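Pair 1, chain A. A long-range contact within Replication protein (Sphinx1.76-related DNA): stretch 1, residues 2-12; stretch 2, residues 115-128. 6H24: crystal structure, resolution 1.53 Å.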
# COMPACT_ATOMS: atom_id res chain seq x y z
N ASP A 2 -15.26 7.17 -14.22
CA ASP A 2 -14.08 6.88 -13.42
C ASP A 2 -13.83 5.38 -13.31
O ASP A 2 -12.69 4.92 -13.46
CB ASP A 2 -14.23 7.49 -12.02
CG ASP A 2 -13.82 8.94 -11.98
OD1 ASP A 2 -13.55 9.53 -13.05
OD2 ASP A 2 -13.75 9.50 -10.86
N LEU A 3 -14.88 4.60 -13.03
CA LEU A 3 -14.66 3.17 -12.81
C LEU A 3 -14.17 2.48 -14.08
O LEU A 3 -13.32 1.59 -14.01
CB LEU A 3 -15.94 2.51 -12.29
CG LEU A 3 -15.80 1.03 -11.89
CD1 LEU A 3 -14.70 0.79 -10.84
CD2 LEU A 3 -17.17 0.53 -11.38
N ILE A 4 -14.66 2.91 -15.24
CA ILE A 4 -14.18 2.34 -16.50
C ILE A 4 -12.71 2.67 -16.72
O ILE A 4 -11.93 1.82 -17.16
CB ILE A 4 -15.05 2.85 -17.67
N VAL A 5 -12.30 3.89 -16.37
CA VAL A 5 -10.90 4.28 -16.57
C VAL A 5 -9.99 3.46 -15.68
O VAL A 5 -8.93 2.98 -16.12
CB VAL A 5 -10.73 5.79 -16.33
CG1 VAL A 5 -9.27 6.18 -16.43
CG2 VAL A 5 -11.53 6.59 -17.35
N LYS A 6 -10.34 3.32 -14.40
CA LYS A 6 -9.48 2.55 -13.49
C LYS A 6 -9.45 1.09 -13.90
O LYS A 6 -8.38 0.46 -13.90
CB LYS A 6 -9.94 2.73 -12.04
CG LYS A 6 -9.00 2.05 -11.03
CD LYS A 6 -9.38 2.28 -9.56
CE LYS A 6 -10.76 1.79 -9.18
NZ LYS A 6 -10.92 1.91 -7.70
N ASP A 7 -10.61 0.51 -14.23
CA ASP A 7 -10.68 -0.87 -14.70
C ASP A 7 -9.74 -1.06 -15.89
O ASP A 7 -8.92 -1.99 -15.90
CB ASP A 7 -12.14 -1.17 -15.08
CG ASP A 7 -12.40 -2.63 -15.46
OD1 ASP A 7 -11.55 -3.27 -16.11
OD2 ASP A 7 -13.51 -3.13 -15.13
N ASN A 8 -9.80 -0.15 -16.86
CA ASN A 8 -8.93 -0.23 -18.03
C ASN A 8 -7.46 -0.19 -17.63
O ASN A 8 -6.65 -0.97 -18.13
CB ASN A 8 -9.24 0.91 -18.99
CG ASN A 8 -10.53 0.72 -19.73
OD1 ASN A 8 -11.10 -0.37 -19.76
ND2 ASN A 8 -11.01 1.79 -20.35
N ALA A 9 -7.10 0.75 -16.76
CA ALA A 9 -5.70 0.88 -16.36
C ALA A 9 -5.22 -0.37 -15.64
O ALA A 9 -4.10 -0.84 -15.88
CB ALA A 9 -5.52 2.12 -15.47
N LEU A 10 -6.05 -0.92 -14.75
CA LEU A 10 -5.64 -2.11 -14.00
C LEU A 10 -5.53 -3.32 -14.93
O LEU A 10 -4.59 -4.11 -14.80
CB LEU A 10 -6.64 -2.38 -12.88
CG LEU A 10 -6.27 -3.55 -11.97
CD1 LEU A 10 -4.96 -3.22 -11.25
CD2 LEU A 10 -7.36 -3.86 -10.97
N MET A 11 -6.47 -3.48 -15.85
CA MET A 11 -6.42 -4.63 -16.75
C MET A 11 -5.20 -4.56 -17.66
O MET A 11 -4.53 -5.57 -17.91
CB MET A 11 -7.70 -4.72 -17.59
CG MET A 11 -8.97 -4.99 -16.80
SD MET A 11 -8.89 -6.44 -15.72
CE MET A 11 -8.92 -5.65 -14.11
N ASN A 12 -4.87 -3.37 -18.17
CA ASN A 12 -3.68 -3.23 -18.99
C ASN A 12 -2.43 -3.53 -18.16
O ASN A 12 -1.49 -4.18 -18.65
CB ASN A 12 -3.60 -1.83 -19.59
CG ASN A 12 -4.41 -1.70 -20.87
OD1 ASN A 12 -4.18 -2.43 -21.83
ND2 ASN A 12 -5.34 -0.76 -20.89
N PRO A 115 -6.38 -0.24 -1.61
CA PRO A 115 -7.82 0.09 -1.69
C PRO A 115 -8.32 0.34 -3.10
O PRO A 115 -9.50 0.08 -3.37
CB PRO A 115 -7.95 1.35 -0.81
CG PRO A 115 -6.55 1.87 -0.63
CD PRO A 115 -5.63 0.69 -0.75
N ALA A 116 -7.48 0.80 -4.03
CA ALA A 116 -7.96 1.01 -5.39
C ALA A 116 -8.29 -0.31 -6.09
O ALA A 116 -9.13 -0.33 -7.00
CB ALA A 116 -6.91 1.76 -6.20
N VAL A 117 -7.63 -1.39 -5.69
CA VAL A 117 -7.80 -2.69 -6.33
C VAL A 117 -8.99 -3.45 -5.76
O VAL A 117 -9.66 -4.19 -6.50
CB VAL A 117 -6.49 -3.48 -6.18
CG1 VAL A 117 -6.66 -4.90 -6.69
CG2 VAL A 117 -5.36 -2.77 -6.92
N VAL A 118 -9.28 -3.25 -4.48
CA VAL A 118 -10.34 -4.02 -3.81
C VAL A 118 -11.64 -4.07 -4.63
O VAL A 118 -12.21 -5.16 -4.77
CB VAL A 118 -10.56 -3.49 -2.39
CG1 VAL A 118 -11.81 -4.09 -1.79
CG2 VAL A 118 -9.35 -3.79 -1.50
N PRO A 119 -12.16 -2.96 -5.16
CA PRO A 119 -13.45 -3.03 -5.87
C PRO A 119 -13.37 -3.75 -7.20
O PRO A 119 -14.42 -4.10 -7.76
CB PRO A 119 -13.85 -1.57 -6.08
CG PRO A 119 -12.61 -0.77 -5.85
CD PRO A 119 -11.69 -1.57 -4.99
N LEU A 120 -12.17 -4.00 -7.72
CA LEU A 120 -11.98 -4.68 -8.99
C LEU A 120 -11.50 -6.12 -8.82
O LEU A 120 -11.06 -6.73 -9.79
CB LEU A 120 -11.00 -3.89 -9.85
CG LEU A 120 -11.54 -2.57 -10.38
CD1 LEU A 120 -10.43 -1.66 -10.89
CD2 LEU A 120 -12.57 -2.82 -11.48
N ILE A 121 -11.58 -6.68 -7.61
CA ILE A 121 -11.06 -8.03 -7.39
C ILE A 121 -11.83 -9.05 -8.23
O ILE A 121 -11.23 -9.99 -8.76
CB ILE A 121 -11.11 -8.38 -5.89
CG1 ILE A 121 -9.94 -7.71 -5.16
CG2 ILE A 121 -11.00 -9.88 -5.70
CD1 ILE A 121 -8.59 -8.37 -5.43
N THR A 122 -13.14 -8.89 -8.38
CA THR A 122 -13.88 -9.85 -9.20
C THR A 122 -13.47 -9.74 -10.67
O THR A 122 -13.46 -10.76 -11.38
CB THR A 122 -15.39 -9.68 -9.04
OG1 THR A 122 -15.74 -9.97 -7.69
CG2 THR A 122 -16.12 -10.67 -9.95
N ARG A 123 -13.14 -8.54 -11.14
CA ARG A 123 -12.63 -8.39 -12.49
C ARG A 123 -11.29 -9.09 -12.65
O ARG A 123 -11.01 -9.71 -13.68
CB ARG A 123 -12.51 -6.91 -12.85
CG ARG A 123 -13.84 -6.20 -13.00
CD ARG A 123 -14.52 -6.53 -14.33
NE ARG A 123 -13.74 -6.05 -15.47
CZ ARG A 123 -13.04 -6.82 -16.30
NH1 ARG A 123 -13.00 -8.14 -16.15
NH2 ARG A 123 -12.37 -6.27 -17.30
N LEU A 124 -10.43 -9.00 -11.63
CA LEU A 124 -9.16 -9.71 -11.68
C LEU A 124 -9.37 -11.22 -11.68
O LEU A 124 -8.66 -11.96 -12.36
CB LEU A 124 -8.25 -9.31 -10.53
CG LEU A 124 -7.69 -7.89 -10.56
CD1 LEU A 124 -6.92 -7.59 -9.28
CD2 LEU A 124 -6.80 -7.68 -11.78
N GLU A 125 -10.32 -11.71 -10.87
CA GLU A 125 -10.61 -13.14 -10.89
C GLU A 125 -10.99 -13.58 -12.30
O GLU A 125 -10.56 -14.65 -12.75
CB GLU A 125 -11.69 -13.48 -9.85
CG GLU A 125 -12.03 -14.98 -9.78
CD GLU A 125 -13.02 -15.34 -8.67
OE1 GLU A 125 -13.70 -14.44 -8.13
OE2 GLU A 125 -13.12 -16.55 -8.36
N GLU A 126 -11.79 -12.77 -13.00
CA GLU A 126 -12.17 -13.08 -14.38
C GLU A 126 -10.96 -13.03 -15.30
O GLU A 126 -10.74 -13.94 -16.11
CB GLU A 126 -13.23 -12.08 -14.87
CG GLU A 126 -14.55 -12.14 -14.11
CD GLU A 126 -15.48 -10.98 -14.43
OE1 GLU A 126 -15.16 -10.17 -15.33
OE2 GLU A 126 -16.54 -10.88 -13.78
N GLN A 127 -10.15 -11.98 -15.16
CA GLN A 127 -8.98 -11.79 -16.01
C GLN A 127 -8.01 -12.96 -15.90
O GLN A 127 -7.40 -13.37 -16.90
CB GLN A 127 -8.29 -10.49 -15.61
CG GLN A 127 -7.15 -10.05 -16.51
CD GLN A 127 -7.65 -9.33 -17.74
OE1 GLN A 127 -8.81 -9.47 -18.14
NE2 GLN A 127 -6.77 -8.55 -18.36
N PHE A 128 -7.82 -13.47 -14.69
CA PHE A 128 -6.81 -14.47 -14.39
C PHE A 128 -7.27 -15.91 -14.48
O PHE A 128 -6.43 -16.81 -14.53
CB PHE A 128 -6.23 -14.18 -13.00
CG PHE A 128 -5.46 -12.88 -12.91
CD1 PHE A 128 -4.96 -12.26 -14.04
CD2 PHE A 128 -5.28 -12.27 -11.68
CE1 PHE A 128 -4.26 -11.07 -13.95
CE2 PHE A 128 -4.58 -11.08 -11.59
CZ PHE A 128 -4.08 -10.48 -12.72

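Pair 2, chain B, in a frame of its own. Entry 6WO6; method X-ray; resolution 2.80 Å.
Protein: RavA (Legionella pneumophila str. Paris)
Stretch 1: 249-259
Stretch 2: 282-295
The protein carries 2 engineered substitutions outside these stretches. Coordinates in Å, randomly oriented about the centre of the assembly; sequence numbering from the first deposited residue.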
# COMPACT_ATOMS: atom_id res chain seq x y z
N ILE B 249 -15.22 -13.11 5.25
CA ILE B 249 -16.54 -13.53 5.70
C ILE B 249 -17.58 -13.28 4.62
O ILE B 249 -18.36 -14.17 4.25
CB ILE B 249 -16.92 -12.81 7.01
CG1 ILE B 249 -15.89 -13.09 8.11
CG2 ILE B 249 -18.30 -13.24 7.48
CD1 ILE B 249 -16.16 -12.33 9.40
N LYS B 250 -17.59 -12.06 4.07
CA LYS B 250 -18.62 -11.69 3.11
C LYS B 250 -18.48 -12.46 1.81
O LYS B 250 -19.48 -12.90 1.24
CB LYS B 250 -18.60 -10.18 2.86
CG LYS B 250 -18.72 -9.34 4.12
CD LYS B 250 -20.00 -8.54 4.17
CE LYS B 250 -20.04 -7.71 5.45
NZ LYS B 250 -21.32 -6.99 5.62
N VAL B 251 -17.25 -12.65 1.32
CA VAL B 251 -17.05 -13.37 0.07
C VAL B 251 -17.50 -14.82 0.21
O VAL B 251 -18.19 -15.37 -0.66
CB VAL B 251 -15.58 -13.27 -0.38
CG1 VAL B 251 -15.27 -14.28 -1.46
CG2 VAL B 251 -15.29 -11.87 -0.89
N GLN B 252 -17.13 -15.47 1.32
CA GLN B 252 -17.53 -16.85 1.52
C GLN B 252 -19.05 -16.97 1.67
O GLN B 252 -19.66 -17.90 1.11
CB GLN B 252 -16.80 -17.45 2.72
CG GLN B 252 -15.28 -17.51 2.52
CD GLN B 252 -14.57 -18.36 3.57
OE1 GLN B 252 -14.48 -19.58 3.44
NE2 GLN B 252 -14.07 -17.71 4.61
N SER B 253 -19.68 -16.03 2.38
CA SER B 253 -21.12 -16.11 2.54
C SER B 253 -21.85 -15.82 1.23
O SER B 253 -22.92 -16.40 0.98
CB SER B 253 -21.59 -15.16 3.63
OG SER B 253 -22.02 -13.92 3.09
N ALA B 254 -21.30 -14.96 0.37
CA ALA B 254 -21.93 -14.70 -0.92
C ALA B 254 -21.82 -15.91 -1.83
O ALA B 254 -22.78 -16.25 -2.53
CB ALA B 254 -21.30 -13.47 -1.57
N PHE B 255 -20.66 -16.57 -1.85
CA PHE B 255 -20.55 -17.83 -2.57
C PHE B 255 -21.56 -18.85 -2.06
O PHE B 255 -22.22 -19.54 -2.85
CB PHE B 255 -19.13 -18.38 -2.46
CG PHE B 255 -18.13 -17.67 -3.32
CD1 PHE B 255 -18.49 -17.15 -4.56
CD2 PHE B 255 -16.81 -17.52 -2.90
CE1 PHE B 255 -17.55 -16.50 -5.35
CE2 PHE B 255 -15.88 -16.87 -3.69
CZ PHE B 255 -16.25 -16.36 -4.91
N ALA B 256 -21.69 -18.95 -0.73
CA ALA B 256 -22.66 -19.88 -0.15
C ALA B 256 -24.08 -19.55 -0.57
O ALA B 256 -24.88 -20.45 -0.87
CB ALA B 256 -22.54 -19.88 1.37
N LEU B 257 -24.42 -18.26 -0.61
CA LEU B 257 -25.77 -17.86 -1.00
C LEU B 257 -26.04 -18.19 -2.46
O LEU B 257 -27.15 -18.63 -2.81
CB LEU B 257 -25.97 -16.36 -0.76
CG LEU B 257 -27.28 -15.79 -1.31
CD1 LEU B 257 -28.48 -16.45 -0.65
CD2 LEU B 257 -27.33 -14.28 -1.16
N ARG B 258 -25.05 -17.99 -3.34
CA ARG B 258 -25.23 -18.39 -4.73
C ARG B 258 -25.43 -19.89 -4.84
O ARG B 258 -26.28 -20.36 -5.62
CB ARG B 258 -24.04 -17.94 -5.57
CG ARG B 258 -23.89 -18.71 -6.87
CD ARG B 258 -23.46 -17.83 -8.01
NE ARG B 258 -23.16 -18.61 -9.21
CZ ARG B 258 -22.84 -18.08 -10.39
NH1 ARG B 258 -22.77 -16.76 -10.53
NH2 ARG B 258 -22.58 -18.87 -11.42
N ARG B 259 -24.66 -20.68 -4.08
CA ARG B 259 -24.87 -22.12 -4.08
C ARG B 259 -26.28 -22.48 -3.62
O ARG B 259 -26.93 -23.36 -4.20
CB ARG B 259 -23.83 -22.81 -3.19
CG ARG B 259 -23.45 -24.21 -3.66
CD ARG B 259 -22.95 -25.09 -2.52
NE ARG B 259 -23.91 -26.15 -2.22
CZ ARG B 259 -23.65 -27.21 -1.46
NH1 ARG B 259 -22.45 -27.36 -0.91
NH2 ARG B 259 -24.59 -28.12 -1.24
N ASP B 282 -32.10 -10.47 5.18
CA ASP B 282 -30.93 -9.59 5.24
C ASP B 282 -29.83 -10.07 4.30
O ASP B 282 -29.20 -9.27 3.61
CB ASP B 282 -30.41 -9.52 6.68
CG ASP B 282 -31.44 -9.01 7.66
OD1 ASP B 282 -32.19 -8.08 7.30
OD2 ASP B 282 -31.52 -9.55 8.78
N LEU B 283 -29.59 -11.39 4.26
CA LEU B 283 -28.55 -11.92 3.39
C LEU B 283 -28.91 -11.76 1.92
O LEU B 283 -28.06 -11.39 1.10
CB LEU B 283 -28.30 -13.39 3.73
CG LEU B 283 -27.23 -14.11 2.90
CD1 LEU B 283 -25.91 -13.37 3.00
CD2 LEU B 283 -27.07 -15.55 3.36
N CYS B 284 -30.17 -12.03 1.56
CA CYS B 284 -30.60 -11.85 0.18
C CYS B 284 -30.48 -10.39 -0.25
O CYS B 284 -30.08 -10.10 -1.38
CB CYS B 284 -32.03 -12.35 -0.00
SG CYS B 284 -32.25 -14.13 0.18
N LEU B 285 -30.83 -9.46 0.65
CA LEU B 285 -30.71 -8.04 0.32
C LEU B 285 -29.24 -7.63 0.18
O LEU B 285 -28.89 -6.85 -0.71
CB LEU B 285 -31.40 -7.20 1.38
CG LEU B 285 -32.92 -7.28 1.51
CD1 LEU B 285 -33.40 -6.41 2.67
CD2 LEU B 285 -33.60 -6.86 0.22
N GLU B 286 -28.38 -8.14 1.07
CA GLU B 286 -26.97 -7.76 1.03
C GLU B 286 -26.33 -8.13 -0.29
O GLU B 286 -25.39 -7.46 -0.74
CB GLU B 286 -26.23 -8.43 2.19
CG GLU B 286 -24.81 -7.92 2.41
CD GLU B 286 -24.12 -8.61 3.59
OE1 GLU B 286 -24.58 -9.69 4.00
OE2 GLU B 286 -23.13 -8.06 4.10
N PHE B 287 -26.82 -9.19 -0.95
CA PHE B 287 -26.28 -9.69 -2.20
C PHE B 287 -27.36 -9.78 -3.26
O PHE B 287 -27.42 -10.73 -4.05
CB PHE B 287 -25.62 -11.05 -1.98
CG PHE B 287 -24.50 -11.02 -0.98
CD1 PHE B 287 -23.52 -10.04 -1.04
CD2 PHE B 287 -24.42 -11.97 0.02
CE1 PHE B 287 -22.49 -10.01 -0.12
CE2 PHE B 287 -23.39 -11.94 0.95
CZ PHE B 287 -22.42 -10.96 0.88
N ALA B 288 -28.23 -8.76 -3.31
CA ALA B 288 -29.38 -8.79 -4.21
C ALA B 288 -28.96 -8.87 -5.67
O ALA B 288 -29.70 -9.41 -6.50
CB ALA B 288 -30.26 -7.56 -3.97
N ILE B 289 -27.77 -8.36 -6.00
CA ILE B 289 -27.28 -8.36 -7.38
C ILE B 289 -27.26 -9.77 -7.97
O ILE B 289 -27.30 -9.93 -9.19
CB ILE B 289 -25.88 -7.71 -7.44
CG1 ILE B 289 -25.48 -7.40 -8.88
CG2 ILE B 289 -24.85 -8.61 -6.78
CD1 ILE B 289 -24.12 -6.77 -9.01
N LEU B 290 -27.22 -10.79 -7.12
CA LEU B 290 -27.17 -12.17 -7.61
C LEU B 290 -28.48 -12.58 -8.28
O LEU B 290 -28.46 -13.44 -9.17
CB LEU B 290 -26.86 -13.12 -6.46
CG LEU B 290 -25.40 -13.24 -6.03
CD1 LEU B 290 -25.29 -14.07 -4.77
CD2 LEU B 290 -24.60 -13.87 -7.15
N PHE B 291 -29.61 -11.99 -7.89
CA PHE B 291 -30.89 -12.62 -8.20
C PHE B 291 -31.40 -12.41 -9.63
O PHE B 291 -31.84 -13.38 -10.25
CB PHE B 291 -31.95 -12.15 -7.19
CG PHE B 291 -31.82 -12.81 -5.85
CD1 PHE B 291 -30.91 -12.35 -4.92
CD2 PHE B 291 -32.59 -13.91 -5.54
CE1 PHE B 291 -30.78 -12.96 -3.69
CE2 PHE B 291 -32.47 -14.53 -4.31
CZ PHE B 291 -31.56 -14.06 -3.38
N PRO B 292 -31.38 -11.19 -10.19
CA PRO B 292 -31.91 -11.03 -11.56
C PRO B 292 -31.23 -11.92 -12.59
O PRO B 292 -31.91 -12.47 -13.47
CB PRO B 292 -31.69 -9.54 -11.85
CG PRO B 292 -31.70 -8.90 -10.52
CD PRO B 292 -31.02 -9.88 -9.61
N GLU B 293 -29.91 -12.09 -12.50
CA GLU B 293 -29.21 -12.95 -13.45
C GLU B 293 -29.57 -14.41 -13.25
O GLU B 293 -30.01 -15.09 -14.19
CB GLU B 293 -27.69 -12.76 -13.32
CG GLU B 293 -27.03 -12.11 -14.52
CD GLU B 293 -26.85 -10.62 -14.36
OE1 GLU B 293 -26.24 -9.99 -15.25
OE2 GLU B 293 -27.32 -10.07 -13.33
N LEU B 294 -29.40 -14.92 -12.03
CA LEU B 294 -29.59 -16.34 -11.78
C LEU B 294 -31.05 -16.77 -11.86
O LEU B 294 -31.32 -17.96 -12.07
CB LEU B 294 -29.00 -16.70 -10.41
CG LEU B 294 -27.54 -16.28 -10.21
CD1 LEU B 294 -27.02 -16.76 -8.87
CD2 LEU B 294 -26.66 -16.77 -11.35
N LEU B 295 -31.99 -15.85 -11.69
CA LEU B 295 -33.41 -16.14 -11.84
C LEU B 295 -33.97 -15.69 -13.18
O LEU B 295 -35.20 -15.70 -13.36
CB LEU B 295 -34.22 -15.50 -10.71
CG LEU B 295 -33.90 -15.86 -9.26
CD1 LEU B 295 -34.97 -15.31 -8.34
CD2 LEU B 295 -33.75 -17.36 -9.08

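In both pairs a helix packs against a chain segment that approaches in helical form, breaks, and sets off again as a second helix; the approach is a regular helix, 282-286, in pair 2, whereas in pair 1 residues 115-117 have helical phi/psi without the regular bonds and lead into a 3-10 segment, 118-119. Fourteen central residues superpose with an RMSD of 0.8 Å. The first helix runs at 38° to helix 121-128 in pair 1, with axes 11.0 Å apart at closest approach, and at 34° to helix 290-294 in pair 2, where the approach is 11.7 Å. The buried surfaces are similar, 591 and 555 Å².

The solution shared most directly at the contact is a leucine. Leu10(A) and Leu257(B) coincide, share the t, p rotamer and point toward the partner stretch. A branched apolar side chain suits this place because its end can touch several neighbours at once. In pair 1, CD2 of Leu10(A) lies 3.8 Å from CD1 of Leu120(A) and 3.9 Å from CD2 of Leu124(A), while its CD1 lies 4.4 Å from CG2 of Val117(A). In pair 2, CD2 of Leu257(B) lies 3.7 Å from CB of Phe287(B) and 4.2 Å from CD1 of Leu290(B).

At the break, Leu120(A) matches Phe287(B); their nearest CA partners are Asp7(A) and Ala254(B). Their surroundings on the first helix differ. Asp7(A) matches Ala254(B), whose small side chain lets the phenylalanine ring come close: CB of Ala254(B) sits over the ring face, 3.6 Å from the centroid of Phe287(B), in a CH-pi contact. Asp7(A) instead forms a salt bridge with Arg123(A), its OD2 2.9 Å from NE, near the guanidinium plane, while SD of Met11(A) covers one face of that group. The position of Arg123(A) is taken in pair 2 by Leu290(B), an apolar residue whose CD1 lies 4.1 Å from CB of Arg258(B), the match of Met11(A). The long side chain of Arg258(B) still packs through its aliphatic part, with CD 3.8 Å from CD1 of Leu294(B).

Each pair also uses a lysine, but at different positions. Lys6(A), bent at chi3 (p), passes CD1 of Leu120(A), 3.9 Å from its CE, so that NZ donates a 3.0 Å hydrogen bond to the backbone O of Ala116(A). Its match, Ser253(B), is too short for such a reach; its OG rests near the edge of the Phe287(B) ring, 3.2 Å from CE2. The lysine of pair 2 is Lys250(B), matching the apolar Leu3(A), and its NZ makes a salt bridge of 2.6 Å to OE2 of Glu286(B), which occupies the place of Pro119(A).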